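Local structure of DUF1893 domain-containing protein (Thermotoga maritima, 1VK9) at residues 27-31 against 42-46; 51-55 against 78-82; 17-21 against 33-37. The protein is of unknown function but has a cytidine deaminase-like fold and binds zinc ions in the crystal. One frame throughout, in Å; residues are numbered along the deposited sequence.

Contact 1 (27-31 against 42-46)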
# COMPACT_ATOMS: atom_id res chain seq x y z
N LYS A 27 11.65 9.46 -11.28
CA LYS A 27 11.68 10.14 -12.57
C LYS A 27 10.32 10.65 -13.09
O LYS A 27 10.28 11.54 -13.92
CB LYS A 27 12.35 9.25 -13.63
CG LYS A 27 12.85 9.96 -14.89
CD LYS A 27 12.79 9.04 -16.12
CE LYS A 27 13.40 9.71 -17.36
NZ LYS A 27 13.80 8.72 -18.39
N LYS A 28 9.22 10.10 -12.59
CA LYS A 28 7.88 10.41 -13.13
C LYS A 28 6.93 11.09 -12.13
O LYS A 28 5.72 11.17 -12.39
CB LYS A 28 7.21 9.13 -13.69
CG LYS A 28 7.81 8.60 -15.00
CD LYS A 28 7.07 7.36 -15.48
CE LYS A 28 6.45 7.59 -16.85
NZ LYS A 28 5.43 6.55 -17.12
N ASP A 29 7.48 11.59 -11.02
CA ASP A 29 6.70 12.10 -9.88
C ASP A 29 5.39 11.31 -9.64
O ASP A 29 4.29 11.88 -9.67
CB ASP A 29 6.45 13.63 -9.98
CG ASP A 29 6.62 14.38 -8.61
OD1 ASP A 29 6.63 13.73 -7.52
OD2 ASP A 29 6.72 15.62 -8.52
N LEU A 30 5.51 10.00 -9.42
CA LEU A 30 4.34 9.13 -9.22
C LEU A 30 3.86 9.16 -7.79
O LEU A 30 4.61 9.53 -6.89
CB LEU A 30 4.68 7.68 -9.59
CG LEU A 30 4.83 7.35 -11.08
CD1 LEU A 30 5.03 5.85 -11.25
CD2 LEU A 30 3.66 7.84 -11.93
N SER A 31 2.61 8.78 -7.56
CA SER A 31 2.15 8.66 -6.18
C SER A 31 1.89 7.20 -5.75
O SER A 31 1.78 6.90 -4.55
CB SER A 31 0.94 9.57 -5.91
OG SER A 31 -0.21 9.17 -6.62
N GLU A 42 0.52 2.66 -12.79
CA GLU A 42 1.14 3.95 -12.50
C GLU A 42 0.01 4.94 -12.21
O GLU A 42 -0.96 5.01 -12.98
CB GLU A 42 1.97 4.45 -13.70
CG GLU A 42 3.32 3.76 -13.87
CD GLU A 42 4.14 4.29 -15.04
OE1 GLU A 42 3.85 5.41 -15.54
OE2 GLU A 42 5.09 3.60 -15.47
N SER A 43 0.13 5.69 -11.11
CA SER A 43 -0.79 6.82 -10.88
C SER A 43 -0.10 7.96 -10.21
O SER A 43 0.90 7.76 -9.52
CB SER A 43 -2.00 6.43 -10.04
OG SER A 43 -3.06 7.36 -10.21
N LYS A 44 -0.63 9.17 -10.44
CA LYS A 44 -0.17 10.35 -9.70
C LYS A 44 -1.27 11.17 -8.99
O LYS A 44 -0.97 12.24 -8.50
CB LYS A 44 0.74 11.22 -10.57
CG LYS A 44 0.06 11.98 -11.70
CD LYS A 44 0.81 11.86 -13.02
CE LYS A 44 2.05 12.75 -13.04
NZ LYS A 44 2.22 13.37 -14.37
N ASP A 45 -2.51 10.67 -8.92
CA ASP A 45 -3.58 11.32 -8.13
C ASP A 45 -3.28 11.34 -6.62
O ASP A 45 -2.32 10.72 -6.14
CB ASP A 45 -4.97 10.68 -8.34
CG ASP A 45 -5.26 10.25 -9.78
OD1 ASP A 45 -4.96 11.04 -10.72
OD2 ASP A 45 -5.82 9.14 -10.04
N SER A 46 -4.13 12.02 -5.86
CA SER A 46 -3.97 12.14 -4.41
C SER A 46 -4.96 11.28 -3.63
O SER A 46 -6.00 10.88 -4.15
CB SER A 46 -4.06 13.61 -3.98
OG SER A 46 -2.81 14.04 -3.43

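Contact 2 (51-55 against 78-82)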
# COMPACT_ATOMS: atom_id res chain seq x y z
N VAL A 51 -5.11 3.79 -5.02
CA VAL A 51 -5.07 2.50 -4.34
C VAL A 51 -6.34 1.71 -4.65
O VAL A 51 -6.28 0.51 -4.96
CB VAL A 51 -4.88 2.65 -2.82
CG1 VAL A 51 -4.90 1.32 -2.15
CG2 VAL A 51 -3.55 3.32 -2.53
N VAL A 52 -7.49 2.38 -4.60
CA VAL A 52 -8.74 1.78 -5.01
C VAL A 52 -8.71 1.42 -6.51
O VAL A 52 -9.07 0.30 -6.85
CB VAL A 52 -9.95 2.68 -4.64
CG1 VAL A 52 -11.26 2.11 -5.17
CG2 VAL A 52 -10.04 2.84 -3.13
N GLU A 53 -8.28 2.33 -7.39
CA GLU A 53 -8.15 2.02 -8.82
C GLU A 53 -7.31 0.73 -8.90
O GLU A 53 -7.76 -0.26 -9.48
CB GLU A 53 -7.54 3.20 -9.64
CG GLU A 53 -8.47 4.38 -10.00
CD GLU A 53 -7.83 5.50 -10.88
OE1 GLU A 53 -7.71 5.27 -12.12
OE2 GLU A 53 -7.49 6.62 -10.38
N LEU A 54 -6.14 0.72 -8.27
CA LEU A 54 -5.27 -0.46 -8.28
C LEU A 54 -5.99 -1.74 -7.79
O LEU A 54 -5.91 -2.79 -8.42
CB LEU A 54 -4.02 -0.21 -7.45
CG LEU A 54 -3.01 -1.35 -7.23
CD1 LEU A 54 -2.51 -1.93 -8.55
CD2 LEU A 54 -1.84 -0.87 -6.37
N PHE A 55 -6.69 -1.64 -6.66
CA PHE A 55 -7.48 -2.74 -6.13
C PHE A 55 -8.52 -3.27 -7.12
O PHE A 55 -8.73 -4.46 -7.22
CB PHE A 55 -8.18 -2.27 -4.86
CG PHE A 55 -8.75 -3.39 -4.03
CD1 PHE A 55 -7.95 -4.08 -3.14
CD2 PHE A 55 -10.11 -3.70 -4.11
CE1 PHE A 55 -8.48 -5.11 -2.35
CE2 PHE A 55 -10.64 -4.72 -3.34
CZ PHE A 55 -9.83 -5.43 -2.46
N PHE A 78 -5.79 -2.30 1.85
CA PHE A 78 -5.93 -2.65 0.44
C PHE A 78 -4.71 -3.43 -0.04
O PHE A 78 -4.83 -4.53 -0.60
CB PHE A 78 -6.14 -1.40 -0.40
CG PHE A 78 -7.54 -0.88 -0.37
CD1 PHE A 78 -8.52 -1.44 -1.18
CD2 PHE A 78 -7.89 0.16 0.45
CE1 PHE A 78 -9.82 -0.97 -1.14
CE2 PHE A 78 -9.18 0.64 0.48
CZ PHE A 78 -10.14 0.07 -0.31
N LEU A 79 -3.53 -2.87 0.23
CA LEU A 79 -2.30 -3.49 -0.21
C LEU A 79 -2.12 -4.90 0.43
O LEU A 79 -1.72 -5.83 -0.27
CB LEU A 79 -1.12 -2.54 0.05
CG LEU A 79 -1.11 -1.23 -0.76
CD1 LEU A 79 0.02 -0.28 -0.33
CD2 LEU A 79 -1.05 -1.46 -2.28
N LEU A 80 -2.47 -5.05 1.71
CA LEU A 80 -2.33 -6.35 2.39
C LEU A 80 -3.17 -7.41 1.69
O LEU A 80 -2.71 -8.54 1.47
CB LEU A 80 -2.76 -6.28 3.86
CG LEU A 80 -1.73 -5.79 4.88
CD1 LEU A 80 -2.28 -5.96 6.28
CD2 LEU A 80 -0.41 -6.51 4.76
N LYS A 81 -4.39 -7.04 1.33
CA LYS A 81 -5.27 -7.98 0.67
C LYS A 81 -4.71 -8.42 -0.69
O LYS A 81 -4.90 -9.57 -1.12
CB LYS A 81 -6.69 -7.43 0.53
CG LYS A 81 -7.66 -8.31 -0.23
CD LYS A 81 -7.91 -9.64 0.49
CE LYS A 81 -9.38 -9.89 0.84
NZ LYS A 81 -10.00 -10.34 -0.39
N MSE A 82 -3.97 -7.53 -1.34
CA MSE A 82 -3.51 -7.83 -2.69
C MSE A 82 -2.27 -8.70 -2.71
O MSE A 82 -1.88 -9.21 -3.75
CB MSE A 82 -3.29 -6.56 -3.48
CG MSE A 82 -4.57 -5.94 -3.93
SE MSE A 82 -4.24 -4.36 -5.01
CE MSE A 82 -3.90 -3.12 -3.54

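Contact 3 (17-21 against 33-37)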
# COMPACT_ATOMS: atom_id res chain seq x y z
N LEU A 17 15.19 -4.87 -8.31
CA LEU A 17 13.87 -4.56 -8.85
C LEU A 17 13.32 -3.35 -8.12
O LEU A 17 12.74 -2.44 -8.73
CB LEU A 17 12.92 -5.75 -8.69
CG LEU A 17 12.40 -6.46 -9.94
CD1 LEU A 17 13.49 -7.29 -10.65
CD2 LEU A 17 11.21 -7.35 -9.56
N LEU A 18 13.51 -3.34 -6.81
CA LEU A 18 13.17 -2.18 -6.00
C LEU A 18 13.97 -1.01 -6.53
O LEU A 18 13.40 0.03 -6.81
CB LEU A 18 13.48 -2.43 -4.53
CG LEU A 18 13.12 -1.29 -3.58
CD1 LEU A 18 11.68 -0.84 -3.81
CD2 LEU A 18 13.35 -1.68 -2.13
N ARG A 19 15.28 -1.20 -6.69
CA ARG A 19 16.16 -0.18 -7.26
C ARG A 19 15.60 0.38 -8.57
O ARG A 19 15.54 1.58 -8.75
CB ARG A 19 17.55 -0.76 -7.50
CG ARG A 19 18.72 0.13 -7.12
CD ARG A 19 20.07 -0.46 -7.52
NE ARG A 19 21.16 0.23 -6.85
N SER A 20 15.18 -0.51 -9.47
CA SER A 20 14.62 -0.12 -10.77
C SER A 20 13.29 0.60 -10.66
O SER A 20 13.04 1.55 -11.39
CB SER A 20 14.44 -1.35 -11.65
OG SER A 20 15.66 -1.73 -12.25
N ALA A 21 12.43 0.13 -9.78
CA ALA A 21 11.10 0.72 -9.64
C ALA A 21 11.21 2.12 -9.06
O ALA A 21 10.42 2.99 -9.41
CB ALA A 21 10.22 -0.16 -8.77
N LEU A 33 2.85 3.02 -7.59
CA LEU A 33 3.40 2.21 -8.67
C LEU A 33 3.35 0.74 -8.27
O LEU A 33 3.68 0.40 -7.12
CB LEU A 33 4.85 2.63 -8.95
CG LEU A 33 5.69 1.73 -9.84
CD1 LEU A 33 5.25 1.80 -11.27
CD2 LEU A 33 7.13 2.14 -9.75
N ALA A 34 2.91 -0.12 -9.20
CA ALA A 34 3.12 -1.56 -9.03
C ALA A 34 4.08 -2.04 -10.12
O ALA A 34 3.92 -1.69 -11.30
CB ALA A 34 1.84 -2.31 -9.04
N TYR A 35 5.09 -2.81 -9.72
CA TYR A 35 6.21 -3.17 -10.59
C TYR A 35 6.58 -4.67 -10.53
O TYR A 35 6.69 -5.25 -9.44
CB TYR A 35 7.40 -2.30 -10.24
CG TYR A 35 8.60 -2.43 -11.16
CD1 TYR A 35 8.70 -1.70 -12.35
CD2 TYR A 35 9.67 -3.27 -10.82
CE1 TYR A 35 9.81 -1.81 -13.19
CE2 TYR A 35 10.79 -3.38 -11.65
CZ TYR A 35 10.85 -2.65 -12.83
OH TYR A 35 11.96 -2.77 -13.64
N SER A 36 6.78 -5.28 -11.69
CA SER A 36 7.09 -6.71 -11.75
C SER A 36 8.37 -7.02 -12.51
O SER A 36 8.76 -8.17 -12.67
CB SER A 36 5.92 -7.48 -12.37
OG SER A 36 5.84 -7.16 -13.74
N GLY A 37 9.06 -5.98 -12.94
CA GLY A 37 10.17 -6.15 -13.85
C GLY A 37 9.86 -5.15 -14.93
O GLY A 37 10.76 -4.53 -15.50

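Contact 1 (27-31 against 42-46)
Ser31 grips the last residue of strand 39-43 and the loop just after it, the tight part of this contact. Its backbone N donates to Ser43 O at 2.8 Å, nearly straight at 165°, and its OG to Asp45 O at 2.7 Å, each in the carbonyl plane of its acceptor. With chi1 at 68°, OG sits between the backbone N and carbonyl carbon of Ser31, facing the chain beyond Lys44. Beside this, buried Leu30 lays CD2 near Ser43 O and CD1 against Glu42 CG, 3.8 Å away. The solvent side is looser: Lys44 runs a bent chain past the carbonyls of Lys28 and Asp29, its CB 3.7 Å from Asp29 O. On another open flank Lys28 meets Glu42 at about a right angle: NZ forms a salt bridge with the carboxylate, hydrogen-bonding to the syn lone pair of OE1, while OE2 is hydrogen-bonded to Ser39 OG. Cut back to alanine, Glu42 would probably leave the Lys28 ammonium without its mate, Ser39 OG without this partner and a gap beside Leu30 CD1. Backbone pairing continues from Leu32 to Ser43, so the loop after helix 15-27 enters the antiparallel pair 32-35 and 39-43 of the cytidine deaminase-like sheet.

Contact 2 (51-55 against 78-82)
Phe78 is the main bump: its ring wedges in beside helix 49-57, in a hollow framed by Val51, Val52 and Phe55. At the base of the wedge, Val51 CG1 lies 3.5 Å from Phe78 CB; at its far end, Val52 CG2 comes to 4.0 Å from Phe78 CZ. The third wall is aromatic. Phe78 turns its CD1 edge over one face of Phe55, a T-shaped stack with centroids 5.0 Å apart and planes at 82°. Phe55 is itself a bump pushed toward helix 73-82, its CG carried there anti to the backbone N (chi1 -166°). Lys81 CG abuts the edge of its ring at CE1, while selenomethionine Met82 passes obliquely, with SE 5.3 Å from the ring centroid in a Met-aromatic contact. The same selenium fits between Phe55 CA and Leu54 CG, 3.9 Å from the latter. Leu54 CD2 also meets Leu79 CD2 at 4.2 Å. The two helix segments run nearly parallel, 21° apart, with axes 10.4 Å from each other. Helix 137-145 packs on Phe78 through Ile141 and Val144 and on Val52 through Leu145; Leu79 and Val51 touch strand 65-68, and Leu54 rests on Phe41 of strand 39-43.

Contact 3 (17-21 against 33-37)
Ala21 and Tyr35 make the central pairing, a CH-pi contact. The methyl CB of Ala21 lies over one face of the Tyr35 ring, 4.0 Å from its centroid and 27° off the ring normal. A chi1 of -173°, with CG opposite the backbone N, swings the ring under Ala21. Its opposite face is met by the chain itself: Gly37 N stands over it, offset toward the rim, so the ring is sandwiched between helix 15-27 and the turn after its own strand.

Apolar packing extends the contact at both ends. Leu17 CG touches Tyr35 CE2 at 3.9 Å, the two side chains meeting at a slant, and Leu17 CD2 reaches the backbone at Ser36 O. Toward the start of the strand, Leu33 CD2 lies against Ala21 CB at 4.0 Å and near Ala21 O.

Polar groups play a lesser part. Ser20 meets the phenol oxygen through carbon, a van der Waals contact of 3.5 Å between Ser20 CB and Tyr35 OH, while its OG makes a weak hydrogen bond back to Asn16 O. Leu17 O, near Tyr35 CE2, already accepts the helical bond from Ala21 N, at 2.8 Å.

The helix segment runs at 141° to strand 32-35, their axes 9.6 Å apart. Leu17 and Ala21 also rest on Leu65, and Ala21 on Ile67, of the adjoining strand 65-68, while Phe25 and Ile24 of helix 15-27 continue the packing over Leu33 and Tyr35.

In the fold
Contacts 1 and 3 interlock along the chain, since their segments alternate: helix 15-27 leads through the loop 27-31 into strand 32-35, which pairs with strand 39-43. Their centres are about 14 Å apart, and they touch where Glu42 CG meets Leu33 CD1. Contact 2 opens only after both have closed, on helix 49-57, with centres about 16 Å from contact 1 and 17 Å from contact 3. It adjoins contact 1 through the close like charges of Asp45 and Glu53. Strand 65-68 shows the layering: alternate residues face helix 15-27 on one side and helices 49-57 and 73-82 on the other, a helix-sheet-helix sandwich consistent with the cytidine deaminase-like fold.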